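PDB 4CUA: beta-galactosidase from Streptococcus pneumoniae, which hydrolyses terminal beta-D-galactosides and, in the fragment described here, forms a calcium-binding module that probably attaches the enzyme to carbohydrate. Local coordinates for residues Leu79-His84 and Thr174-Phe179; Tyr95-Tyr100 and Ile158-Val163; Leu134-Gln139 and Asn146-Asp151. All blocks are in the same frame, centred on the assembly; numbering follows the deposited sequence.

Overall arrangement
Contact 1 pairs strand 70-83 with segment 174-179; contact 3 lies on strand 145-155, the antiparallel neighbour of strand 70-83. Contact 2 joins strands 94-100 and 157-163, whose apolar side chains meet those of contacts 1 and 3 in the core between the layers. Contact 1 is the most buried and includes part of the calcium site. Contact 2 is two-faced, largely apolar towards the core and ionic on its outer side. Contact 3, its centre about 15 Å from that of the chain, is more peripheral, a short backbone bridge with a loop that covers Phe148. Backbone hydrogen bonding is common to all three.

Contact 1 (Leu79-His84 and Thr174-Phe179); sequences LSVGFH and TEVQIF. With CA (calcium ion), chain C.
Leu79 and Ile178 meet obliquely at one end of this antiparallel pair, CD1 of Leu79 lying 3.6 Å from CG1 of Ile178. Leu79 has CG anti to its backbone N (chi1 176°), and its CD1 also faces CB of Val176 at 4.3 Å. On the same face, Val81 CG2 and Val176 CG1 are in looser contact. The backbones are joined by reciprocal bonds, Ser80 N to Gln177 O at 2.8 Å and Gln177 N to Ser80 O at 2.9 Å. On the other face, Ser80 OG donates to a water at 2.6 Å, which donates to Gln177 O; the hydroxyl is also hydrogen-bonded to His147 ND1. Gly82 uses both its polar backbone atoms: its N donates to Glu175 O in a nearly straight bond of 2.8 Å, and its O accepts from Thr174 N. With no side chain on Gly82, the methyl CG2 of Thr174 comes to 3.5 Å from Gly82 O.

Thr174 and Glu175 also bind the calcium ion, through Thr174 O and Glu175 OE1, the latter at 2.3 Å. The Glu175 chain bends at chi2 (73°), and its carboxylate also has Lys37 as a polar partner. Asn33, Asp36, Leu38 and Asn47 complete the site, and Ser40 N donates to Thr174 OG1. On the apolar face, Ile158 and Ile160 of strand 157-163 pack on Leu79, and Val63 packs on Val176. The whole is a strand pair in the core of a beta-sandwich of the galactose-binding type, ending at a calcium site that ties its last strand to the loops around residues 33-47.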
# COMPACT_ATOMS: atom_id res chain seq x y z
N LEU A 79 -5.68 4.32 7.39
CA LEU A 79 -5.09 3.19 6.69
C LEU A 79 -4.89 2.10 7.65
O LEU A 79 -4.44 2.31 8.74
CB LEU A 79 -3.73 3.62 6.15
CG LEU A 79 -2.88 2.53 5.45
CD1 LEU A 79 -3.53 1.97 4.19
CD2 LEU A 79 -1.43 3.01 5.22
N SER A 80 -5.21 0.87 7.25
CA SER A 80 -4.90 -0.30 8.06
C SER A 80 -4.05 -1.25 7.23
O SER A 80 -4.31 -1.45 6.07
CB SER A 80 -6.16 -1.04 8.50
OG SER A 80 -7.04 -0.19 9.20
N VAL A 81 -3.04 -1.84 7.88
CA VAL A 81 -2.08 -2.71 7.19
C VAL A 81 -1.83 -3.94 8.01
O VAL A 81 -1.37 -3.89 9.14
CB VAL A 81 -0.74 -2.02 6.98
CG1 VAL A 81 0.23 -2.91 6.17
CG2 VAL A 81 -0.90 -0.69 6.32
N GLY A 82 -2.09 -5.08 7.39
CA GLY A 82 -1.81 -6.37 7.99
C GLY A 82 -0.43 -6.84 7.59
O GLY A 82 -0.25 -7.39 6.52
N PHE A 83 0.54 -6.61 8.44
CA PHE A 83 1.88 -7.11 8.19
C PHE A 83 1.96 -8.61 8.39
O PHE A 83 1.39 -9.16 9.36
CB PHE A 83 2.90 -6.36 9.07
CG PHE A 83 3.01 -4.90 8.73
CD1 PHE A 83 3.61 -4.51 7.54
CD2 PHE A 83 2.48 -3.91 9.55
CE1 PHE A 83 3.69 -3.15 7.21
CE2 PHE A 83 2.54 -2.58 9.21
CZ PHE A 83 3.15 -2.19 8.04
N HIS A 84 2.77 -9.27 7.58
CA HIS A 84 3.05 -10.67 7.68
C HIS A 84 4.52 -10.90 7.98
O HIS A 84 5.32 -10.10 7.61
CB HIS A 84 2.56 -11.40 6.40
CG HIS A 84 3.30 -12.67 6.09
ND1 HIS A 84 4.52 -12.66 5.47
CD2 HIS A 84 3.03 -13.96 6.36
CE1 HIS A 84 4.97 -13.89 5.33
NE2 HIS A 84 4.08 -14.72 5.86
N THR A 174 -0.17 -8.70 3.98
CA THR A 174 -1.24 -9.58 3.42
C THR A 174 -2.46 -8.77 2.89
O THR A 174 -3.04 -9.17 1.92
CB THR A 174 -1.67 -10.66 4.38
OG1 THR A 174 -2.68 -11.46 3.75
CG2 THR A 174 -2.14 -10.18 5.69
N GLU A 175 -2.73 -7.64 3.52
CA GLU A 175 -3.91 -6.82 3.13
C GLU A 175 -3.74 -5.45 3.70
O GLU A 175 -3.24 -5.31 4.80
CB GLU A 175 -5.19 -7.50 3.65
CG GLU A 175 -6.50 -7.01 3.03
CD GLU A 175 -6.77 -7.42 1.62
OE1 GLU A 175 -5.97 -8.14 0.99
OE2 GLU A 175 -7.86 -7.02 1.07
N VAL A 176 -4.25 -4.47 2.93
CA VAL A 176 -4.48 -3.14 3.46
C VAL A 176 -5.96 -2.88 3.39
O VAL A 176 -6.66 -3.50 2.58
CB VAL A 176 -3.74 -2.05 2.70
CG1 VAL A 176 -2.24 -2.37 2.67
CG2 VAL A 176 -4.29 -1.84 1.30
N GLN A 177 -6.46 -1.98 4.25
CA GLN A 177 -7.85 -1.52 4.16
C GLN A 177 -7.90 -0.01 4.44
O GLN A 177 -7.26 0.49 5.37
CB GLN A 177 -8.73 -2.27 5.16
CG GLN A 177 -8.71 -3.76 4.88
CD GLN A 177 -9.63 -4.55 5.84
OE1 GLN A 177 -9.79 -4.22 7.00
NE2 GLN A 177 -10.20 -5.58 5.32
N ILE A 178 -8.67 0.68 3.61
CA ILE A 178 -8.90 2.11 3.75
C ILE A 178 -10.42 2.31 3.73
O ILE A 178 -11.09 1.73 2.86
CB ILE A 178 -8.25 2.90 2.61
CG1 ILE A 178 -6.74 2.65 2.60
CG2 ILE A 178 -8.41 4.41 2.84
CD1 ILE A 178 -6.09 3.22 1.34
N PHE A 179 -10.92 3.12 4.68
CA PHE A 179 -12.38 3.36 4.77
C PHE A 179 -12.77 4.82 4.55
O PHE A 179 -12.08 5.74 4.97
CB PHE A 179 -12.89 2.88 6.12
CG PHE A 179 -12.58 1.44 6.39
CD1 PHE A 179 -13.39 0.45 5.90
CD2 PHE A 179 -11.41 1.07 7.06
CE1 PHE A 179 -13.09 -0.87 6.12
CE2 PHE A 179 -11.11 -0.27 7.28
CZ PHE A 179 -11.96 -1.24 6.80
CA CA C . -4.77 -10.05 0.59
O HOH W 1 -8.11 1.90 8.10
O HOH W 2 -8.82 -3.06 9.22

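Contact 2 (Tyr95-Tyr100 and Ile158-Val163); sequences YVIEYY and IRIRMV. With EDO (1,2-ethanediol), chain E.
Glu98 reaches across to two arginines, Arg159 and Arg161. Glu98 is modelled in two conformers; in the one described, OE1 accepts from Arg161 NE at 2.8 Å and from Arg159 NE at 3.2 Å. The two donors come from opposite faces of the carboxylate plane, Arg161 on the syn side and Arg159 on the anti side, each about 30° out of plane. OE2 lies 2.4 Å from Arg161 NH2, too short to be taken literally, and also receives a bond from a water at 3.0 Å; the same water accepts a weak bond from Arg159 NH2. Each guanidinium brings its edge to the acid. The Arg161 chain is bent at chi3 (52°).

Arg159 NH1 donates to O2 of a 1,2-ethanediol, probably from the crystallisation liquor, at 2.8 Å; Arg159 also makes a cation-pi contact with Trp128. Arg161 NH1 is salt-bridged to Glu58. Val96 CB lies over one face of the Arg161 guanidinium. In the backbone, Val96 pairs with Arg161 and Glu98 with Arg159, each through two reciprocal hydrogen bonds.

The other face of the sheet is largely apolar. Ile97 CG1 meets Ile160 CG1 at 3.9 Å, while Tyr95 CB approaches CG of Met162, a selenomethionine, at the same distance. Tyr99 CB rests against Ile158 CG2. One strand pair thus separates two environments: largely apolar towards the sandwich core, and on the outer side a network in which one carboxylate sits between two positive charges, which would probably favour its ionised form.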
# COMPACT_ATOMS: atom_id res chain seq x y z
N TYR A 95 8.86 3.71 8.29
CA TYR A 95 7.89 4.00 7.23
C TYR A 95 7.44 5.43 7.24
O TYR A 95 7.61 6.17 8.23
CB TYR A 95 6.63 3.08 7.39
CG TYR A 95 5.91 3.39 8.70
CD1 TYR A 95 6.27 2.78 9.87
CD2 TYR A 95 4.89 4.30 8.73
CE1 TYR A 95 5.64 3.10 11.09
CE2 TYR A 95 4.27 4.62 9.94
CZ TYR A 95 4.65 3.99 11.08
OH TYR A 95 4.02 4.36 12.29
N VAL A 96 6.88 5.85 6.15
CA VAL A 96 6.23 7.13 6.01
C VAL A 96 4.95 6.88 5.24
O VAL A 96 4.94 6.20 4.21
CB VAL A 96 7.05 8.12 5.18
CG1 VAL A 96 6.31 9.42 4.98
CG2 VAL A 96 8.37 8.34 5.89
N ILE A 97 3.85 7.44 5.72
CA ILE A 97 2.59 7.42 4.99
C ILE A 97 2.39 8.75 4.26
O ILE A 97 2.53 9.85 4.88
CB ILE A 97 1.38 7.12 5.92
CG1 ILE A 97 1.55 5.76 6.58
CG2 ILE A 97 0.07 7.21 5.17
CD1 ILE A 97 0.61 5.45 7.70
N GLU A 98 2.08 8.68 2.98
CA GLU A 98 2.09 9.83 2.07
C GLU A 98 0.86 9.86 1.23
O GLU A 98 0.27 8.80 0.98
CB GLU A 98 3.34 9.71 1.15
CG GLU A 98 4.61 9.88 1.94
CD GLU A 98 5.88 9.55 1.18
OE1 GLU A 98 5.96 8.54 0.44
OE2 GLU A 98 6.84 10.31 1.35
N TYR A 99 0.48 11.04 0.73
CA TYR A 99 -0.63 11.21 -0.14
C TYR A 99 -0.28 12.00 -1.38
O TYR A 99 0.65 12.86 -1.32
CB TYR A 99 -1.86 11.86 0.58
CG TYR A 99 -1.71 13.30 0.99
CD1 TYR A 99 -0.99 13.66 2.12
CD2 TYR A 99 -2.31 14.28 0.25
CE1 TYR A 99 -0.81 15.03 2.50
CE2 TYR A 99 -2.19 15.61 0.63
CZ TYR A 99 -1.46 15.94 1.75
OH TYR A 99 -1.27 17.29 2.11
N TYR A 100 -0.98 11.73 -2.45
CA TYR A 100 -0.65 12.25 -3.75
C TYR A 100 -1.21 13.69 -3.86
O TYR A 100 -2.40 13.94 -3.64
CB TYR A 100 -1.17 11.36 -4.84
CG TYR A 100 -0.82 11.79 -6.24
CD1 TYR A 100 0.40 11.44 -6.79
CD2 TYR A 100 -1.63 12.62 -6.98
CE1 TYR A 100 0.75 11.85 -8.04
CE2 TYR A 100 -1.29 13.01 -8.27
CZ TYR A 100 -0.05 12.66 -8.79
OH TYR A 100 0.30 13.09 -10.08
N ILE A 158 -3.01 7.12 -1.70
CA ILE A 158 -2.10 7.13 -0.61
C ILE A 158 -1.19 5.96 -0.76
O ILE A 158 -1.56 4.99 -1.43
CB ILE A 158 -2.76 7.23 0.79
CG1 ILE A 158 -3.51 5.92 1.10
CG2 ILE A 158 -3.63 8.49 0.83
CD1 ILE A 158 -3.73 5.68 2.57
N ARG A 159 -0.04 6.06 -0.13
CA ARG A 159 0.91 4.97 -0.06
C ARG A 159 1.65 4.95 1.26
O ARG A 159 1.74 5.98 1.98
CB ARG A 159 1.92 4.97 -1.20
CG ARG A 159 3.00 6.04 -1.11
CD ARG A 159 3.81 6.07 -2.40
NE ARG A 159 4.91 7.01 -2.22
CZ ARG A 159 5.78 7.27 -3.21
NH1 ARG A 159 5.70 6.63 -4.37
NH2 ARG A 159 6.73 8.15 -2.98
N ILE A 160 2.15 3.79 1.61
CA ILE A 160 3.02 3.60 2.72
C ILE A 160 4.39 3.15 2.17
O ILE A 160 4.51 2.18 1.50
CB ILE A 160 2.40 2.70 3.84
CG1 ILE A 160 3.31 2.61 5.02
CG2 ILE A 160 2.04 1.30 3.29
CD1 ILE A 160 2.77 1.88 6.23
N ARG A 161 5.41 3.95 2.50
CA ARG A 161 6.78 3.78 1.97
C ARG A 161 7.65 3.32 3.11
O ARG A 161 7.73 3.96 4.20
CB ARG A 161 7.22 5.12 1.39
CG ARG A 161 8.65 5.07 0.81
CD ARG A 161 8.91 6.26 -0.05
NE ARG A 161 8.60 7.54 0.59
CZ ARG A 161 9.37 8.16 1.48
NH1 ARG A 161 10.56 7.68 1.83
NH2 ARG A 161 8.96 9.31 1.96
N MSE A 162 8.30 2.17 2.93
CA MSE A 162 8.78 1.36 4.02
C MSE A 162 10.17 0.79 3.84
O MSE A 162 10.49 0.34 2.74
CB MSE A 162 7.91 0.10 4.16
CG MSE A 162 6.45 0.49 4.48
SE MSE A 162 5.25 -1.05 4.27
CE MSE A 162 5.39 -1.25 2.33
N VAL A 163 10.99 0.83 4.86
CA VAL A 163 12.32 0.21 4.79
C VAL A 163 12.29 -1.08 5.55
O VAL A 163 11.84 -1.14 6.73
CB VAL A 163 13.39 1.14 5.39
CG1 VAL A 163 14.74 0.48 5.18
CG2 VAL A 163 13.39 2.48 4.71
C1 EDO E . 6.36 4.56 -6.63
O1 EDO E . 6.94 3.82 -7.60
C2 EDO E . 4.98 3.86 -6.31
O2 EDO E . 4.64 4.19 -5.07
O HOH W 3 8.04 10.63 -1.37

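Contact 3 (Leu134-Gln139 and Asn146-Asp151); sequences LKAPAQ and NHFSFD
Lys135 and Ser149 form a single antiparallel bridge, with Lys135 N donating to Ser149 O at 2.7 Å and Ser149 N to Lys135 O at 3.0 Å, so the loop 134-139 lines up with strand 145-155 without becoming a regular strand itself. On the inner face, Leu134 CD1 lies 4.0 Å from Phe148 CB and also reaches the edge of the Phe150 ring at CD2. Phe148, with CG anti to its carbonyl carbon (chi1 -56°), meets Ala136 CB at its ring edge, 3.6 Å from CD1. Next along the loop, Pro137 crosses the same side chain at about a right angle, its CD 3.7 Å from Phe148 CE1; its CG packs 3.9 Å from Asn146 OD1, in a side chain whose ND2 is hydrogen-bonded to Lys141 O. On the core side, the Phe148 ring meets that of Tyr95 with planes about 60° apart, and Leu134 touches Tyr95 and Ile97.

On the outer face Lys135 CB lies 3.5 Å from Ser149 OG. A water links Lys135 NZ with Ser149 OG. The loop between strands 128-130 and 145-155 thus covers one margin of the apolar core of the galactose-binding beta-sandwich.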
# COMPACT_ATOMS: atom_id res chain seq x y z
N LEU A 134 -0.26 12.05 12.37
CA LEU A 134 -0.34 10.61 12.38
C LEU A 134 -0.51 10.05 13.76
O LEU A 134 0.24 10.37 14.69
CB LEU A 134 0.92 10.01 11.76
CG LEU A 134 0.89 8.46 11.64
CD1 LEU A 134 -0.16 7.91 10.69
CD2 LEU A 134 2.32 8.03 11.18
N LYS A 135 -1.46 9.14 13.87
CA LYS A 135 -1.58 8.29 15.02
C LYS A 135 -1.32 6.87 14.49
O LYS A 135 -1.96 6.46 13.54
CB LYS A 135 -2.96 8.36 15.65
CG LYS A 135 -3.39 9.76 16.08
CD LYS A 135 -4.65 9.69 16.95
CE LYS A 135 -4.97 11.06 17.55
NZ LYS A 135 -5.49 11.98 16.50
N ALA A 136 -0.41 6.20 15.15
CA ALA A 136 0.08 4.88 14.68
C ALA A 136 0.31 4.03 15.89
O ALA A 136 0.51 4.52 17.00
CB ALA A 136 1.40 5.07 13.96
N PRO A 137 0.39 2.72 15.69
CA PRO A 137 0.87 1.90 16.76
C PRO A 137 2.27 2.27 17.24
O PRO A 137 3.11 2.68 16.46
CB PRO A 137 0.89 0.46 16.15
CG PRO A 137 0.16 0.54 14.86
CD PRO A 137 0.19 1.98 14.43
N ALA A 138 2.54 2.08 18.53
CA ALA A 138 3.88 2.40 19.07
C ALA A 138 4.93 1.47 18.51
O ALA A 138 6.08 1.85 18.31
CB ALA A 138 3.87 2.33 20.62
N GLN A 139 4.52 0.24 18.19
CA GLN A 139 5.35 -0.65 17.39
C GLN A 139 4.49 -1.44 16.44
O GLN A 139 3.44 -1.96 16.81
CB GLN A 139 6.15 -1.60 18.23
CG GLN A 139 5.38 -2.35 19.26
CD GLN A 139 6.19 -2.55 20.53
OE1 GLN A 139 7.43 -2.55 20.53
NE2 GLN A 139 5.47 -2.74 21.63
N ASN A 146 -2.77 -3.40 11.47
CA ASN A 146 -2.17 -2.27 12.21
C ASN A 146 -2.86 -1.02 11.72
O ASN A 146 -2.88 -0.74 10.54
CB ASN A 146 -0.66 -2.16 11.88
CG ASN A 146 0.18 -3.23 12.54
OD1 ASN A 146 1.08 -2.92 13.30
ND2 ASN A 146 -0.10 -4.52 12.27
N HIS A 147 -3.45 -0.25 12.64
CA HIS A 147 -4.30 0.87 12.25
C HIS A 147 -3.61 2.21 12.41
O HIS A 147 -2.98 2.45 13.42
CB HIS A 147 -5.55 0.85 13.15
CG HIS A 147 -6.31 -0.41 13.06
ND1 HIS A 147 -7.00 -0.75 11.94
CD2 HIS A 147 -6.44 -1.43 13.91
CE1 HIS A 147 -7.57 -1.94 12.11
NE2 HIS A 147 -7.26 -2.36 13.31
N PHE A 148 -3.73 3.01 11.38
CA PHE A 148 -3.21 4.37 11.27
C PHE A 148 -4.33 5.35 11.00
O PHE A 148 -5.30 5.04 10.32
CB PHE A 148 -2.21 4.47 10.09
CG PHE A 148 -1.09 3.49 10.15
CD1 PHE A 148 0.06 3.72 10.88
CD2 PHE A 148 -1.18 2.29 9.45
CE1 PHE A 148 1.10 2.80 10.92
CE2 PHE A 148 -0.13 1.38 9.49
CZ PHE A 148 1.02 1.62 10.20
N SER A 149 -4.24 6.54 11.62
CA SER A 149 -5.17 7.62 11.34
C SER A 149 -4.37 8.93 11.28
O SER A 149 -3.28 9.01 11.85
CB SER A 149 -6.30 7.67 12.37
OG SER A 149 -5.84 7.97 13.66
N PHE A 150 -4.91 9.84 10.53
CA PHE A 150 -4.23 11.08 10.20
C PHE A 150 -5.24 12.10 9.73
O PHE A 150 -6.44 11.84 9.51
CB PHE A 150 -3.10 10.84 9.15
CG PHE A 150 -3.50 9.96 8.02
CD1 PHE A 150 -4.18 10.45 6.96
CD2 PHE A 150 -3.18 8.58 8.06
CE1 PHE A 150 -4.60 9.64 5.90
CE2 PHE A 150 -3.61 7.76 7.02
CZ PHE A 150 -4.31 8.27 5.97
N ASP A 151 -4.79 13.36 9.62
CA ASP A 151 -5.68 14.38 9.15
C ASP A 151 -6.26 14.05 7.78
O ASP A 151 -5.56 13.65 6.87
CB ASP A 151 -4.95 15.73 9.08
CG ASP A 151 -4.53 16.27 10.43
OD1 ASP A 151 -5.18 16.00 11.50
OD2 ASP A 151 -3.47 16.96 10.45
O HOH W 4 -6.59 10.87 13.82